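Local coordinates for MutT/nudix family protein (PDB 3GZ5), which probably acts as an ADP-ribose-dependent transcriptional regulator of NAD metabolism, joining a Nudix domain to a DNA-binding winged-helix domain, at residues Thr31-Gln35 / Gln36-Leu40. Numbering follows the deposited sequence.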
ATOM      1  N   THR B  31      -0.209   9.234 -17.507  1.00 44.18           N
ATOM      2  CA  THR B  31      -1.129  10.277 -17.938  1.00 45.85           C
ATOM      3  C   THR B  31      -2.178   9.647 -18.859  1.00 47.74           C
ATOM      4  O   THR B  31      -2.163   8.438 -19.133  1.00 47.72           O
ATOM      5  CB  THR B  31      -0.385  11.447 -18.611  1.00 45.31           C
ATOM      6  OG1 THR B  31      -1.279  12.545 -18.774  1.00 45.91           O
ATOM      7  CG2 THR B  31       0.184  11.046 -19.979  1.00 46.09           C
ATOM      8  N   TYR B  32      -3.092  10.466 -19.335  1.00 50.15           N
ATOM      9  CA  TYR B  32      -4.068  10.011 -20.283  1.00 52.93           C
ATOM     10  C   TYR B  32      -4.050  10.934 -21.497  1.00 54.03           C
ATOM     11  O   TYR B  32      -4.254  12.138 -21.379  1.00 53.36           O
ATOM     12  CB  TYR B  32      -5.440   9.968 -19.623  1.00 54.57           C
ATOM     13  CG  TYR B  32      -6.535   9.585 -20.569  1.00 57.12           C
ATOM     14  CD1 TYR B  32      -6.779   8.245 -20.883  1.00 58.75           C
ATOM     15  CD2 TYR B  32      -7.339  10.568 -21.142  1.00 59.86           C
ATOM     16  CE1 TYR B  32      -7.793   7.904 -21.748  1.00 62.44           C
ATOM     17  CE2 TYR B  32      -8.347  10.242 -22.007  1.00 62.47           C
ATOM     18  CZ  TYR B  32      -8.571   8.918 -22.310  1.00 63.48           C
ATOM     19  OH  TYR B  32      -9.583   8.631 -23.178  1.00 63.54           O
ATOM     20  N   HIS B  33      -3.778  10.367 -22.661  1.00 55.94           N
ATOM     21  CA  HIS B  33      -3.735  11.164 -23.875  1.00 58.62           C
ATOM     22  C   HIS B  33      -4.056  10.322 -25.103  1.00 59.98           C
ATOM     23  O   HIS B  33      -3.556   9.197 -25.251  1.00 60.03           O
ATOM     24  CB  HIS B  33      -2.359  11.821 -24.033  1.00 58.44           C
ATOM     25  CG  HIS B  33      -2.309  12.880 -25.092  1.00 60.88           C
ATOM     26  ND1 HIS B  33      -1.522  12.769 -26.223  1.00 61.68           N
ATOM     27  CD2 HIS B  33      -2.934  14.078 -25.183  1.00 60.77           C
ATOM     28  CE1 HIS B  33      -1.674  13.848 -26.968  1.00 62.53           C
ATOM     29  NE2 HIS B  33      -2.521  14.660 -26.357  1.00 62.96           N
ATOM     30  N   ASP B  34      -4.934  10.863 -25.949  1.00 61.46           N
ATOM     31  CA  ASP B  34      -5.027  10.473 -27.346  1.00 62.78           C
ATOM     32  C   ASP B  34      -5.113   8.966 -27.658  1.00 62.62           C
ATOM     33  O   ASP B  34      -4.201   8.453 -28.287  1.00 63.36           O
ATOM     34  CB  ASP B  34      -3.799  11.059 -28.075  1.00 63.62           C
ATOM     35  CG  ASP B  34      -3.992  11.184 -29.591  1.00 66.65           C
ATOM     36  OD1 ASP B  34      -4.017  12.343 -30.090  1.00 68.48           O
ATOM     37  OD2 ASP B  34      -4.093  10.132 -30.282  1.00 68.70           O
ATOM     38  N   GLN B  35      -6.117   8.221 -27.197  1.00 62.69           N
ATOM     39  CA  GLN B  35      -6.874   8.457 -25.975  1.00 62.89           C
ATOM     40  C   GLN B  35      -6.684   7.161 -25.189  1.00 62.37           C
ATOM     41  O   GLN B  35      -7.603   6.347 -25.020  1.00 63.05           O
ATOM     42  CB  GLN B  35      -8.359   8.790 -26.214  1.00 63.42           C
ATOM     43  CG  GLN B  35      -9.063   8.011 -27.320  1.00 65.04           C
ATOM     44  CD  GLN B  35      -8.834   8.620 -28.692  1.00 68.00           C
ATOM     45  OE1 GLN B  35      -8.175   9.660 -28.820  1.00 68.22           O
ATOM     46  NE2 GLN B  35      -9.379   7.975 -29.734  1.00 67.89           N
ATOM     47  N   GLN B  36      -5.449   6.989 -24.729  1.00 61.01           N
ATOM     48  CA  GLN B  36      -5.007   5.805 -24.018  1.00 59.85           C
ATOM     49  C   GLN B  36      -4.182   6.230 -22.797  1.00 58.13           C
ATOM     50  O   GLN B  36      -3.821   7.398 -22.648  1.00 57.20           O
ATOM     51  CB  GLN B  36      -4.149   4.949 -24.958  1.00 60.26           C
ATOM     52  CG  GLN B  36      -2.984   5.715 -25.586  1.00 61.25           C
ATOM     53  CD  GLN B  36      -2.372   5.028 -26.803  1.00 64.41           C
ATOM     54  OE1 GLN B  36      -1.533   5.613 -27.495  1.00 65.17           O
ATOM     55  NE2 GLN B  36      -2.788   3.790 -27.073  1.00 63.94           N
ATOM     56  N   LEU B  37      -3.904   5.268 -21.925  1.00 56.74           N
ATOM     57  CA  LEU B  37      -2.932   5.447 -20.861  1.00 55.23           C
ATOM     58  C   LEU B  37      -1.546   5.514 -21.453  1.00 54.19           C
ATOM     59  O   LEU B  37      -1.194   4.680 -22.274  1.00 55.02           O
ATOM     60  CB  LEU B  37      -2.982   4.265 -19.910  1.00 54.92           C
ATOM     61  CG  LEU B  37      -4.218   4.211 -19.044  1.00 55.59           C
ATOM     62  CD1 LEU B  37      -4.420   2.796 -18.552  1.00 55.57           C
ATOM     63  CD2 LEU B  37      -4.096   5.231 -17.901  1.00 54.19           C
ATOM     64  N   LYS B  38      -0.774   6.511 -21.044  1.00 53.15           N
ATOM     65  CA  LYS B  38       0.643   6.579 -21.365  1.00 52.32           C
ATOM     66  C   LYS B  38       1.479   6.564 -20.067  1.00 51.78           C
ATOM     67  O   LYS B  38       1.055   7.103 -19.038  1.00 50.85           O
ATOM     68  CB  LYS B  38       0.925   7.819 -22.209  1.00 52.62           C
ATOM     69  CG  LYS B  38       0.416   7.717 -23.680  1.00 53.72           C
ATOM     70  CD  LYS B  38       0.327   9.100 -24.333  1.00 55.58           C
ATOM     71  CE  LYS B  38       0.226   9.041 -25.878  1.00 56.08           C
ATOM     72  NZ  LYS B  38      -0.804   8.089 -26.392  1.00 56.08           N
ATOM     73  N   VAL B  39       2.645   5.920 -20.123  1.00 51.26           N
ATOM     74  CA  VAL B  39       3.568   5.812 -18.978  1.00 51.29           C
ATOM     75  C   VAL B  39       4.892   6.505 -19.343  1.00 51.44           C
ATOM     76  O   VAL B  39       5.391   6.348 -20.472  1.00 51.45           O
ATOM     77  CB  VAL B  39       3.710   4.325 -18.486  1.00 51.20           C
ATOM     78  CG1 VAL B  39       4.115   3.408 -19.619  1.00 51.77           C
ATOM     79  CG2 VAL B  39       4.679   4.182 -17.314  1.00 49.55           C
ATOM     80  N   LEU B  40       5.402   7.339 -18.438  1.00 50.92           N
ATOM     81  CA  LEU B  40       6.657   8.053 -18.679  1.00 51.42           C
ATOM     82  C   LEU B  40       7.861   7.138 -18.491  1.00 51.79           C
ATOM     83  O   LEU B  40       8.011   6.526 -17.439  1.00 51.80           O
ATOM     84  CB  LEU B  40       6.819   9.271 -17.767  1.00 51.27           C
ATOM     85  CG  LEU B  40       8.017  10.148 -18.177  1.00 52.30           C
ATOM     86  CD1 LEU B  40       7.674  10.994 -19.408  1.00 51.50           C
ATOM     87  CD2 LEU B  40       8.468  11.046 -17.051  1.00 52.96           C
TER
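His-33 and Gln-36 face each other as the last hydrogen-bonded pair before a two-residue turn, and the turn end of the hairpin formed by strands 22-33 and 36-43 illustrates how a side chain can add a bond to a carbonyl at the turn. Backbone bonds come first. His-33 N gives to Gln-36 O (3.0 Å) and Gln-36 N returns to His-33 O, while Thr-31 and Lys-38 form the next hydrogen-bonded pair, with Thr-31 N 2.9 Å from Lys-38 O. Between them Tyr-32 and Leu-37 make a non-hydrogen-bonded pair, 4.7 Å apart at CA. Asp-34 and Gln-35 close the turn, with a cis peptide between them.

The polar side-chain contact belongs to Lys-38. Its chain runs extended toward the turn and bends only at the end (chi4 49°), bringing NZ 3.2 Å from His-33 O. NZ and Gln-36 N approach that carbonyl from opposite faces of its plane, giving the oxygen two donors; NZ also bonds weakly to Gln-36 OE1.

The aliphatic part of Lys-38 lies along the same face: CD is 3.8 Å from His-33 CB, CE sits at the imidazole edge, and CB meets Thr-31 CG2. Cutting this side chain back to an alanine is likely to leave His-33 O with the Gln-36 amide as its one donor within the hairpin, and His-33 CB and the imidazole edge without their aliphatic neighbour.

On the face carrying Tyr-32 and Leu-37, the tyrosine ring meets a backbone carbonyl, CD1 approaching Gln-36 O obliquely (3.5 Å).

This hairpin belongs to the Nudix sheet: Val-39 shares backbone hydrogen bonding with Trp-131 of strand 128-132, and Leu-37 with Leu-133 at the start of helix 133-136. His-33 stacks on Tyr-115, and Tyr-32 and Leu-37 pack against helix 176-187 of the winged-helix region.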